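Transcriptional activator ToxR (Vibrio vulnificus, PDB 6UTC) activates transcription as a membrane-spanning regulator, whose periplasmic domain probably senses bile salts and interacts with its partner ToxS. Local coordinates at residues S58-V63 with L75-T80. Numbering follows the deposited sequence. Where two conformers were deposited one is given.
Sequences SAPVKV and LNYIHT
I78 pairs with two consecutive residues, V61 and K62, a classic beta bulge at the open end of the hairpin formed by strands 62-67 and 72-78. I78 O accepts two backbone bonds: one from V61 N at 2.8 Å, in the carbonyl plane, and a longer, weak one from K62 N. The return bond, I78 N to K62 O, measures 2.9 Å and is nearly straight at 176°. One residue on, the V63-Y77 pair is non-hydrogen-bonded, and V63 CA instead makes a CH···O contact of 3.2 Å with N76 O. V63 CG2, anti to the backbone N, makes a CH-pi contact over the centre of the Y77 ring, 3.7 Å from its centroid; P60 CG meets the ring edge at CD1. Beyond the bulge, P60 CB makes a CH-pi contact over the H79 imidazole. H79 ND1 approaches S58 O at 2.8 Å, but the bond is weak, bent to 117°. A water hydrogen-bonds with ND1, donates to A59 O at 2.7 Å and accepts from T80 N. H79 N donates to N87 OD1. The imidazole is thus held mainly through NE2 and Y50 OH of helix 40-52, while the water joins the two segments outside the I78-K62 pairing.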
loop_
_atom_site.group_PDB
_atom_site.type_symbol
_atom_site.label_atom_id
_atom_site.label_comp_id
_atom_site.label_asym_id
_atom_site.label_seq_id
_atom_site.Cartn_x
_atom_site.Cartn_y
_atom_site.Cartn_z
ATOM N N SER A 58 6.060 7.469 12.540
ATOM C CA SER A 58 6.112 6.131 11.965
ATOM C C SER A 58 5.076 5.893 10.873
ATOM O O SER A 58 5.034 4.792 10.320
ATOM C CB SER A 58 5.976 5.069 13.058
ATOM O OG SER A 58 7.155 5.006 13.841
ATOM N N ALA A 59 4.240 6.873 10.557
ATOM C CA ALA A 59 3.295 6.692 9.464
ATOM C C ALA A 59 4.075 6.523 8.164
ATOM O O ALA A 59 5.098 7.185 7.962
ATOM C CB ALA A 59 2.376 7.905 9.338
ATOM N N PRO A 60 3.644 5.636 7.272
ATOM C CA PRO A 60 4.372 5.485 6.014
ATOM C C PRO A 60 4.193 6.732 5.174
ATOM O O PRO A 60 3.162 7.410 5.235
ATOM C CB PRO A 60 3.693 4.277 5.360
ATOM C CG PRO A 60 2.297 4.331 5.890
ATOM C CD PRO A 60 2.451 4.772 7.322
ATOM N N VAL A 61 5.236 7.046 4.404
ATOM C CA VAL A 61 5.184 8.141 3.442
ATOM C C VAL A 61 4.380 7.721 2.222
ATOM O O VAL A 61 3.543 8.473 1.702
ATOM C CB VAL A 61 6.618 8.551 3.043
ATOM C CG1 VAL A 61 6.588 9.663 1.998
ATOM C CG2 VAL A 61 7.445 8.958 4.265
ATOM N N LYS A 62 4.616 6.508 1.751
ATOM C CA LYS A 62 4.028 6.065 0.508
ATOM C C LYS A 62 3.871 4.567 0.564
ATOM O O LYS A 62 4.474 3.879 1.396
ATOM C CB LYS A 62 4.873 6.479 -0.698
ATOM C CG LYS A 62 6.298 6.048 -0.639
ATOM C CD LYS A 62 7.125 6.942 -1.560
ATOM C CE LYS A 62 8.612 6.710 -1.397
ATOM N NZ LYS A 62 9.369 7.700 -2.214
ATOM N N VAL A 63 3.025 4.080 -0.326
ATOM C CA VAL A 63 2.848 2.657 -0.554
ATOM C C VAL A 63 2.880 2.441 -2.057
ATOM O O VAL A 63 2.185 3.141 -2.810
ATOM C CB VAL A 63 1.583 2.081 0.123
ATOM C CG1 VAL A 63 0.315 2.692 -0.408
ATOM C CG2 VAL A 63 1.553 0.560 0.005
ATOM N N LEU A 75 1.908 -4.695 -2.050
ATOM C CA LEU A 75 1.972 -3.345 -1.496
ATOM C C LEU A 75 3.270 -3.197 -0.719
ATOM O O LEU A 75 3.536 -3.974 0.204
ATOM C CB LEU A 75 0.791 -3.084 -0.562
ATOM C CG LEU A 75 -0.574 -3.046 -1.237
ATOM C CD1 LEU A 75 -1.692 -2.972 -0.205
ATOM C CD2 LEU A 75 -0.668 -1.881 -2.202
ATOM N N ASN A 76 4.067 -2.208 -1.084
ATOM C CA ASN A 76 5.329 -1.933 -0.408
ATOM C C ASN A 76 5.180 -0.621 0.353
ATOM O O ASN A 76 5.112 0.454 -0.259
ATOM C CB ASN A 76 6.472 -1.884 -1.418
ATOM C CG ASN A 76 7.090 -3.254 -1.649
ATOM O OD1 ASN A 76 7.838 -3.751 -0.806
ATOM N ND2 ASN A 76 6.754 -3.881 -2.751
ATOM N N TYR A 77 5.109 -0.719 1.676
ATOM C CA TYR A 77 5.008 0.455 2.535
ATOM C C TYR A 77 6.395 1.003 2.809
ATOM O O TYR A 77 7.272 0.273 3.293
ATOM C CB TYR A 77 4.343 0.064 3.848
ATOM C CG TYR A 77 2.847 -0.075 3.739
ATOM C CD1 TYR A 77 2.028 1.027 3.887
ATOM C CD2 TYR A 77 2.260 -1.302 3.471
ATOM C CE1 TYR A 77 0.655 0.921 3.783
ATOM C CE2 TYR A 77 0.879 -1.420 3.366
ATOM C CZ TYR A 77 0.093 -0.301 3.533
ATOM O OH TYR A 77 -1.282 -0.409 3.427
ATOM N N ILE A 78 6.591 2.276 2.500
ATOM C CA ILE A 78 7.872 2.942 2.669
ATOM C C ILE A 78 7.716 4.017 3.732
ATOM O O ILE A 78 6.779 4.828 3.682
ATOM C CB ILE A 78 8.380 3.519 1.339
ATOM C CG1 ILE A 78 8.626 2.376 0.346
ATOM C CG2 ILE A 78 9.653 4.332 1.565
ATOM C CD1 ILE A 78 8.807 2.814 -1.093
ATOM N N HIS A 79 8.609 3.990 4.705
ATOM C CA HIS A 79 8.615 4.940 5.806
ATOM C C HIS A 79 9.705 5.986 5.604
ATOM O O HIS A 79 10.527 5.907 4.693
ATOM C CB HIS A 79 8.805 4.180 7.120
ATOM C CG HIS A 79 7.644 3.304 7.458
ATOM N ND1 HIS A 79 6.709 3.641 8.413
ATOM C CD2 HIS A 79 7.239 2.127 6.930
ATOM C CE1 HIS A 79 5.782 2.699 8.462
ATOM N NE2 HIS A 79 6.076 1.773 7.569
ATOM N N THR A 80 9.702 6.994 6.476
ATOM C CA THR A 80 10.842 7.892 6.509
ATOM C C THR A 80 12.096 7.087 6.846
ATOM O O THR A 80 12.028 6.014 7.453
ATOM C CB THR A 80 10.634 8.984 7.563
ATOM O OG1 THR A 80 10.562 8.383 8.856
ATOM C CG2 THR A 80 9.357 9.784 7.290
HETATM O O HOH W 1 7.638 6.729 8.724
#